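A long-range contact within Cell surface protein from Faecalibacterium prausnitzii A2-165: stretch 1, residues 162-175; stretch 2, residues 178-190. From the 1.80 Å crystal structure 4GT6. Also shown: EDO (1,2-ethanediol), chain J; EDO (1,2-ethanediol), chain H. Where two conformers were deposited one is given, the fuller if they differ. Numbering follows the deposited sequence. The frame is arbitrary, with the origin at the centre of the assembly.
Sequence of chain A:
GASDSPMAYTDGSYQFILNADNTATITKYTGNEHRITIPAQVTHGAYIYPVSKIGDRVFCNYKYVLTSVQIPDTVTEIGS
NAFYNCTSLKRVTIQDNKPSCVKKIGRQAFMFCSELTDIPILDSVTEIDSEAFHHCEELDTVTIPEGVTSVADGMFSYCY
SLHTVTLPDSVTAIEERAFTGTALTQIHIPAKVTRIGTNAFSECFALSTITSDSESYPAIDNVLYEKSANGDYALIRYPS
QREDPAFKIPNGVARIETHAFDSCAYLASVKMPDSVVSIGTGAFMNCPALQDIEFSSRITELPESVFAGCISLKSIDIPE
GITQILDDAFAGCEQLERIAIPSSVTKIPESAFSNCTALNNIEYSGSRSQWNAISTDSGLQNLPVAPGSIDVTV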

ATOM      1  N   LEU A 162       3.288  11.803  -0.570  1.00 14.82           N
ATOM      2  CA  LEU A 162       4.569  11.156  -0.872  1.00 14.89           C
ATOM      3  C   LEU A 162       4.683  10.918  -2.388  1.00 18.59           C
ATOM      4  O   LEU A 162       4.032  10.022  -2.918  1.00 18.37           O
ATOM      5  CB  LEU A 162       4.695   9.849  -0.059  1.00 14.36           C
ATOM      6  CG  LEU A 162       5.986   9.030  -0.221  1.00 17.39           C
ATOM      7  CD1 LEU A 162       7.222   9.838   0.211  1.00 17.01           C
ATOM      8  CD2 LEU A 162       5.907   7.750   0.618  1.00 18.32           C
ATOM      9  N   HIS A 163       5.489  11.742  -3.062  1.00 15.93           N
ATOM     10  CA  HIS A 163       5.579  11.686  -4.531  1.00 16.63           C
ATOM     11  C   HIS A 163       6.879  11.064  -5.047  1.00 20.87           C
ATOM     12  O   HIS A 163       6.954  10.742  -6.239  1.00 19.03           O
ATOM     13  CB  HIS A 163       5.374  13.081  -5.139  1.00 17.37           C
ATOM     14  CG  HIS A 163       6.408  14.085  -4.724  1.00 21.18           C
ATOM     15  ND1 HIS A 163       7.667  14.102  -5.300  1.00 23.35           N
ATOM     16  CD2 HIS A 163       6.342  15.060  -3.786  1.00 22.94           C
ATOM     17  CE1 HIS A 163       8.316  15.100  -4.716  1.00 23.34           C
ATOM     18  NE2 HIS A 163       7.571  15.683  -3.777  1.00 23.28           N
ATOM     19  N   THR A 164       7.909  10.949  -4.191  1.00 17.91           N
ATOM     20  CA  THR A 164       9.193  10.364  -4.593  1.00 18.67           C
ATOM     21  C   THR A 164       9.737   9.507  -3.465  1.00 22.39           C
ATOM     22  O   THR A 164       9.803   9.961  -2.319  1.00 20.28           O
ATOM     23  CB  THR A 164      10.214  11.461  -4.998  1.00 25.26           C
ATOM     24  OG1 THR A 164       9.670  12.277  -6.033  1.00 25.21           O
ATOM     25  CG2 THR A 164      11.548  10.887  -5.476  1.00 26.86           C
ATOM     26  N   VAL A 165      10.142   8.273  -3.796  1.00 19.03           N
ATOM     27  CA  VAL A 165      10.780   7.356  -2.852  1.00 18.55           C
ATOM     28  C   VAL A 165      12.010   6.799  -3.534  1.00 24.41           C
ATOM     29  O   VAL A 165      11.916   6.278  -4.657  1.00 26.19           O
ATOM     30  CB  VAL A 165       9.879   6.218  -2.283  1.00 22.92           C
ATOM     31  CG1 VAL A 165      10.684   5.272  -1.373  1.00 22.53           C
ATOM     32  CG2 VAL A 165       8.700   6.777  -1.491  1.00 23.87           C
ATOM     33  N   THR A 166      13.150   6.884  -2.861  1.00 18.43           N
ATOM     34  CA  THR A 166      14.390   6.307  -3.366  1.00 17.82           C
ATOM     35  C   THR A 166      14.669   5.035  -2.575  1.00 22.24           C
ATOM     36  O   THR A 166      14.829   5.084  -1.349  1.00 20.70           O
ATOM     37  CB  THR A 166      15.533   7.324  -3.302  1.00 25.62           C
ATOM     38  OG1 THR A 166      15.153   8.448  -4.095  1.00 26.21           O
ATOM     39  CG2 THR A 166      16.879   6.743  -3.814  1.00 27.70           C
ATOM     40  N   LEU A 167      14.671   3.882  -3.279  1.00 19.32           N
ATOM     41  CA  LEU A 167      14.968   2.606  -2.643  1.00 19.15           C
ATOM     42  C   LEU A 167      16.416   2.238  -2.896  1.00 22.60           C
ATOM     43  O   LEU A 167      16.909   2.453  -4.006  1.00 22.67           O
ATOM     44  CB  LEU A 167      14.036   1.487  -3.149  1.00 19.19           C
ATOM     45  CG  LEU A 167      12.535   1.632  -2.844  1.00 23.98           C
ATOM     46  CD1 LEU A 167      11.802   0.380  -3.286  1.00 25.26           C
ATOM     47  CD2 LEU A 167      12.294   1.828  -1.366  1.00 22.75           C
ATOM     48  N   PRO A 168      17.108   1.667  -1.887  1.00 17.61           N
ATOM     49  CA  PRO A 168      18.517   1.299  -2.079  1.00 17.79           C
ATOM     50  C   PRO A 168      18.694  -0.040  -2.780  1.00 21.37           C
ATOM     51  O   PRO A 168      17.767  -0.845  -2.827  1.00 19.45           O
ATOM     52  CB  PRO A 168      19.021   1.201  -0.636  1.00 18.51           C
ATOM     53  CG  PRO A 168      17.859   0.710   0.128  1.00 21.61           C
ATOM     54  CD  PRO A 168      16.652   1.347  -0.518  1.00 18.02           C
ATOM     55  N   ASP A 169      19.924  -0.310  -3.245  1.00 19.40           N
ATOM     56  CA  ASP A 169      20.278  -1.569  -3.900  1.00 20.35           C
ATOM     57  C   ASP A 169      20.074  -2.782  -2.972  1.00 22.30           C
ATOM     58  O   ASP A 169      19.812  -3.881  -3.449  1.00 19.48           O
ATOM     59  CB  ASP A 169      21.744  -1.495  -4.363  1.00 23.92           C
ATOM     60  CG  ASP A 169      22.041  -0.440  -5.432  1.00 45.63           C
ATOM     61  OD1 ASP A 169      21.080   0.071  -6.061  1.00 47.81           O
ATOM     62  OD2 ASP A 169      23.238  -0.156  -5.668  1.00 57.29           O
ATOM     63  N   SER A 170      20.131  -2.572  -1.632  1.00 18.74           N
ATOM     64  CA  SER A 170      20.007  -3.666  -0.670  1.00 17.30           C
ATOM     65  C   SER A 170      18.567  -4.211  -0.530  1.00 18.10           C
ATOM     66  O   SER A 170      18.393  -5.287   0.042  1.00 17.70           O
ATOM     67  CB  SER A 170      20.539  -3.223   0.698  1.00 19.21           C
ATOM     68  OG  SER A 170      19.926  -2.023   1.142  1.00 19.92           O
ATOM     69  N   VAL A 171      17.538  -3.499  -1.053  1.00 15.28           N
ATOM     70  CA  VAL A 171      16.153  -3.951  -0.885  1.00 14.58           C
ATOM     71  C   VAL A 171      15.890  -5.199  -1.760  1.00 18.30           C
ATOM     72  O   VAL A 171      16.125  -5.172  -2.975  1.00 18.94           O
ATOM     73  CB  VAL A 171      15.131  -2.800  -1.138  1.00 18.67           C
ATOM     74  CG1 VAL A 171      13.718  -3.343  -1.403  1.00 18.48           C
ATOM     75  CG2 VAL A 171      15.096  -1.856   0.060  1.00 19.22           C
ATOM     76  N   THR A 172      15.420  -6.284  -1.123  1.00 14.85           N
ATOM     77  CA  THR A 172      15.101  -7.524  -1.846  1.00 15.61           C
ATOM     78  C   THR A 172      13.593  -7.767  -1.918  1.00 18.87           C
ATOM     79  O   THR A 172      13.158  -8.672  -2.644  1.00 17.59           O
ATOM     80  CB  THR A 172      15.789  -8.752  -1.221  1.00 20.85           C
ATOM     81  OG1 THR A 172      15.136  -9.087   0.008  1.00 23.67           O
ATOM     82  CG2 THR A 172      17.285  -8.553  -1.022  1.00 22.69           C
ATOM     83  N   ALA A 173      12.807  -7.024  -1.122  1.00 14.98           N
ATOM     84  CA  ALA A 173      11.360  -7.216  -1.104  1.00 16.01           C
ATOM     85  C   ALA A 173      10.634  -5.937  -0.833  1.00 17.81           C
ATOM     86  O   ALA A 173      11.079  -5.130  -0.019  1.00 17.29           O
ATOM     87  CB  ALA A 173      10.957  -8.268  -0.060  1.00 16.31           C
ATOM     88  N   ILE A 174       9.516  -5.743  -1.532  1.00 14.18           N
ATOM     89  CA  ILE A 174       8.587  -4.625  -1.315  1.00 13.53           C
ATOM     90  C   ILE A 174       7.314  -5.320  -0.903  1.00 16.88           C
ATOM     91  O   ILE A 174       6.649  -5.920  -1.746  1.00 17.06           O
ATOM     92  CB  ILE A 174       8.435  -3.700  -2.547  1.00 16.17           C
ATOM     93  CG1 ILE A 174       9.781  -3.105  -2.970  1.00 16.74           C
ATOM     94  CG2 ILE A 174       7.377  -2.602  -2.282  1.00 15.77           C
ATOM     95  CD1 ILE A 174       9.734  -2.464  -4.408  1.00 19.54           C
ATOM     96  N   GLU A 175       6.975  -5.278   0.391  1.00 13.06           N
ATOM     97  CA  GLU A 175       5.877  -6.110   0.887  1.00 12.31           C
ATOM     98  C   GLU A 175       4.495  -5.556   0.556  1.00 13.83           C
ATOM     99  O   GLU A 175       4.360  -4.448   0.032  1.00 14.52           O
ATOM    100  CB  GLU A 175       6.028  -6.417   2.406  1.00 13.29           C
ATOM    101  CG  GLU A 175       7.372  -7.043   2.816  1.00 15.50           C
ATOM    102  CD  GLU A 175       7.768  -8.410   2.261  1.00 34.45           C
ATOM    103  OE1 GLU A 175       7.041  -8.964   1.404  1.00 23.83           O
ATOM    104  OE2 GLU A 175       8.832  -8.923   2.675  1.00 25.31           O
ATOM    105  N   ALA A 178       2.850  -1.725   0.530  1.00 14.64           N
ATOM    106  CA  ALA A 178       3.913  -0.784   0.965  1.00 14.02           C
ATOM    107  C   ALA A 178       3.693   0.666   0.491  1.00 16.79           C
ATOM    108  O   ALA A 178       3.954   1.587   1.272  1.00 15.92           O
ATOM    109  CB  ALA A 178       5.273  -1.272   0.485  1.00 14.52           C
ATOM    110  N   PHE A 179       3.188   0.881  -0.759  1.00 14.10           N
ATOM    111  CA  PHE A 179       2.981   2.245  -1.280  1.00 12.84           C
ATOM    112  C   PHE A 179       1.551   2.472  -1.707  1.00 16.44           C
ATOM    113  O   PHE A 179       1.295   3.359  -2.532  1.00 16.94           O
ATOM    114  CB  PHE A 179       3.932   2.523  -2.470  1.00 14.73           C
ATOM    115  CG  PHE A 179       5.380   2.438  -2.061  1.00 15.10           C
ATOM    116  CD1 PHE A 179       5.996   3.496  -1.403  1.00 18.08           C
ATOM    117  CD2 PHE A 179       6.111   1.272  -2.270  1.00 17.59           C
ATOM    118  CE1 PHE A 179       7.325   3.397  -0.977  1.00 19.51           C
ATOM    119  CE2 PHE A 179       7.456   1.190  -1.888  1.00 19.18           C
ATOM    120  CZ  PHE A 179       8.052   2.250  -1.248  1.00 19.20           C
ATOM    121  N   THR A 180       0.601   1.692  -1.156  1.00 13.05           N
ATOM    122  CA  THR A 180      -0.816   1.900  -1.512  1.00 13.61           C
ATOM    123  C   THR A 180      -1.242   3.355  -1.282  1.00 17.36           C
ATOM    124  O   THR A 180      -0.966   3.915  -0.218  1.00 15.58           O
ATOM    125  CB  THR A 180      -1.730   0.981  -0.668  1.00 19.63           C
ATOM    126  OG1 THR A 180      -1.452  -0.370  -0.962  1.00 17.38           O
ATOM    127  CG2 THR A 180      -3.215   1.233  -0.909  1.00 17.32           C
ATOM    128  N   GLY A 181      -1.899   3.955  -2.273  1.00 15.60           N
ATOM    129  CA  GLY A 181      -2.486   5.280  -2.111  1.00 15.81           C
ATOM    130  C   GLY A 181      -1.538   6.456  -2.020  1.00 19.36           C
ATOM    131  O   GLY A 181      -1.975   7.554  -1.667  1.00 20.12           O
ATOM    132  N   THR A 182      -0.264   6.259  -2.380  1.00 14.75           N
ATOM    133  CA  THR A 182       0.730   7.332  -2.345  1.00 14.55           C
ATOM    134  C   THR A 182       0.639   8.205  -3.606  1.00 19.47           C
ATOM    135  O   THR A 182      -0.025   7.842  -4.578  1.00 19.97           O
ATOM    136  CB  THR A 182       2.148   6.768  -2.150  1.00 21.09           C
ATOM    137  OG1 THR A 182       2.460   5.905  -3.245  1.00 16.30           O
ATOM    138  CG2 THR A 182       2.309   6.043  -0.813  1.00 18.80           C
ATOM    139  N   ALA A 183       1.337   9.340  -3.593  1.00 17.40           N
ATOM    140  CA  ALA A 183       1.339  10.289  -4.711  1.00 17.26           C
ATOM    141  C   ALA A 183       2.534  10.061  -5.640  1.00 19.00           C
ATOM    142  O   ALA A 183       2.905  10.993  -6.365  1.00 18.56           O
ATOM    143  CB  ALA A 183       1.369  11.720  -4.166  1.00 18.73           C
ATOM    144  N   LEU A 184       3.142   8.837  -5.636  1.00 15.89           N
ATOM    145  CA  LEU A 184       4.334   8.558  -6.460  1.00 15.16           C
ATOM    146  C   LEU A 184       4.106   8.911  -7.930  1.00 18.24           C
ATOM    147  O   LEU A 184       3.115   8.461  -8.507  1.00 17.40           O
ATOM    148  CB  LEU A 184       4.703   7.060  -6.368  1.00 15.04           C
ATOM    149  CG  LEU A 184       5.223   6.569  -5.016  1.00 18.64           C
ATOM    150  CD1 LEU A 184       5.419   5.051  -5.063  1.00 19.03           C
ATOM    151  CD2 LEU A 184       6.548   7.293  -4.636  1.00 18.02           C
ATOM    152  N   THR A 185       4.995   9.721  -8.521  1.00 15.90           N
ATOM    153  CA  THR A 185       4.882  10.087  -9.947  1.00 15.61           C
ATOM    154  C   THR A 185       5.743   9.119 -10.776  1.00 19.42           C
ATOM    155  O   THR A 185       5.561   8.974 -11.987  1.00 19.20           O
ATOM    156  CB  THR A 185       5.284  11.563 -10.150  1.00 22.39           C
ATOM    157  OG1 THR A 185       6.545  11.791  -9.501  1.00 21.31           O
ATOM    158  CG2 THR A 185       4.268  12.512  -9.547  1.00 19.22           C
ATOM    159  N   GLN A 186       6.703   8.477 -10.105  1.00 16.15           N
ATOM    160  CA  GLN A 186       7.583   7.483 -10.692  1.00 16.08           C
ATOM    161  C   GLN A 186       7.995   6.465  -9.646  1.00 20.74           C
ATOM    162  O   GLN A 186       7.976   6.754  -8.437  1.00 18.88           O
ATOM    163  CB  GLN A 186       8.844   8.108 -11.338  1.00 17.49           C
ATOM    164  CG  GLN A 186       9.826   8.757 -10.336  1.00 25.75           C
ATOM    165  CD  GLN A 186       9.255   9.996  -9.683  1.00 31.81           C
ATOM    166  OE1 GLN A 186       8.771  10.911 -10.361  1.00 27.73           O
ATOM    167  NE2 GLN A 186       9.181  10.001  -8.350  1.00 23.06           N
ATOM    168  N   ILE A 187       8.346   5.256 -10.137  0.50 19.30           N
ATOM    169  CA  ILE A 187       8.830   4.107  -9.369  0.50 19.22           C
ATOM    170  C   ILE A 187      10.098   3.555 -10.014  0.50 21.14           C
ATOM    171  O   ILE A 187      10.106   3.357 -11.233  0.50 20.30           O
ATOM    172  CB  ILE A 187       7.753   2.967  -9.314  0.50 22.41           C
ATOM    173  CG1 ILE A 187       6.472   3.354  -8.578  0.50 22.83           C
ATOM    174  CG2 ILE A 187       8.322   1.680  -8.718  0.50 23.89           C
ATOM    175  CD1 ILE A 187       5.336   2.366  -8.941  0.50 27.39           C
ATOM    176  N   HIS A 188      11.147   3.268  -9.209  1.00 17.75           N
ATOM    177  CA  HIS A 188      12.306   2.535  -9.704  1.00 17.16           C
ATOM    178  C   HIS A 188      12.469   1.316  -8.810  1.00 19.82           C
ATOM    179  O   HIS A 188      12.585   1.453  -7.586  1.00 20.27           O
ATOM    180  CB  HIS A 188      13.602   3.349  -9.793  1.00 18.63           C
ATOM    181  CG  HIS A 188      14.758   2.494 -10.243  1.00 21.78           C
ATOM    182  ND1 HIS A 188      14.864   2.062 -11.550  1.00 23.38           N
ATOM    183  CD2 HIS A 188      15.754   1.932  -9.515  1.00 23.64           C
ATOM    184  CE1 HIS A 188      15.951   1.306 -11.593  1.00 23.52           C
ATOM    185  NE2 HIS A 188      16.524   1.207 -10.393  1.00 23.80           N
ATOM    186  N   ILE A 189      12.416   0.122  -9.413  1.00 15.31           N
ATOM    187  CA  ILE A 189      12.599  -1.141  -8.700  1.00 13.86           C
ATOM    188  C   ILE A 189      14.084  -1.499  -8.738  1.00 18.54           C
ATOM    189  O   ILE A 189      14.603  -1.753  -9.833  1.00 19.27           O
ATOM    190  CB  ILE A 189      11.716  -2.278  -9.312  1.00 16.53           C
ATOM    191  CG1 ILE A 189      10.209  -1.858  -9.429  1.00 16.20           C
ATOM    192  CG2 ILE A 189      11.905  -3.582  -8.533  1.00 16.22           C
ATOM    193  CD1 ILE A 189       9.475  -1.441  -8.089  1.00 16.73           C
ATOM    194  N   PRO A 190      14.794  -1.555  -7.579  1.00 17.60           N
ATOM    195  CA  PRO A 190      16.229  -1.901  -7.629  0.50 17.98           C
ATOM    196  C   PRO A 190      16.454  -3.365  -8.043  1.00 21.92           C
ATOM    197  O   PRO A 190      15.544  -4.204  -7.953  1.00 19.22           O
ATOM    198  CB  PRO A 190      16.733  -1.581  -6.222  0.50 19.72           C
ATOM    199  CG  PRO A 190      15.539  -1.551  -5.357  0.50 22.58           C
ATOM    200  CD  PRO A 190      14.341  -1.244  -6.206  0.50 18.43           C
TER
HETATM  201  C1  EDO J 908       9.447   3.980  -5.701  0.50 26.66           C
HETATM  202  O1  EDO J 908      10.682   4.082  -6.381  0.50 28.38           O
HETATM  203  C2  EDO J 908       9.484   2.743  -4.789  0.50 28.06           C
HETATM  204  O2  EDO J 908       9.783   1.598  -5.579  0.50 29.60           O
HETATM  205  C1  EDO H 906      -2.131  11.117  -5.201  1.00 36.96           C
HETATM  206  O1  EDO H 906      -2.870  11.411  -6.353  1.00 41.11           O
HETATM  207  C2  EDO H 906      -2.724   9.893  -4.474  1.00 40.26           C
HETATM  208  O2  EDO H 906      -2.719   8.718  -5.304  1.00 39.63           O
HETATM  209  O   HOH W   1       9.852   7.651  -6.687  1.00 21.63           O
HETATM  210  O   HOH W   2      13.581   3.642  -6.023  1.00 27.59           O
HETATM  211  O   HOH W   3      18.798   1.021  -8.315  1.00 37.81           O

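Two nearby stretches of one chain need not pair continuously; side chains, solvent and small molecules can complete the contact. The two stretches here, which bury 800 Å² between them, illustrate the point. Direct backbone hydrogen bonds involve the two ends of stretch 1. At one, Thr185 N donates to His163 O at 3.2 Å with a nearly straight angle of 160°, whereas the bond from Ala183 N to Leu162 O, though shorter at 2.9 Å, is bent to 122° and therefore weak. Where the two backbones come closest, with the CA atoms of His163 and Leu184 3.9 Å apart, CA-H...O contacts add to these: His163 CA lies 3.3 Å from Ala183 O, and Leu184 CA 3.4 Å from His163 O. At the other end Ala178 N donates to Glu175 O at 3.2 Å.

Side-chain polar contacts are looser. The amide of Gln186 reaches back so that NE2 gives weak bonds to His163 O (3.2 Å) and to Thr164 OG1 (3.3 Å).

Between the strands, solvent takes over. Water 1 accepts from Val165 N at 3.0 Å and donates to Gln186 O at 2.7 Å; water 2 likewise joins Leu167 N (3.0 Å) to His188 O (2.9 Å). The chain J ethanediol, probably from the crystallisation liquor, accepts through O1 from His188 N (3.0 Å) and donates from O1 to Val165 O (3.1 Å), so the strands are bridged rather than directly paired.

Apolar side chains make up much of the remaining contact. Phe179 presents its edge to Leu167 and Ile174, with CE2 3.8 Å from Ile174 CG2, while the ethanediol covers one face. Val165 CG2 lies 3.7 Å from Phe179 CE1 and 3.8 Å from Leu184 CD2, linking ring and leucine. Farther along, Pro190 CG packs 4.0 Å from Leu167 CB, and Ile174 CD1 meets Ile189 CD1 at 3.8 Å.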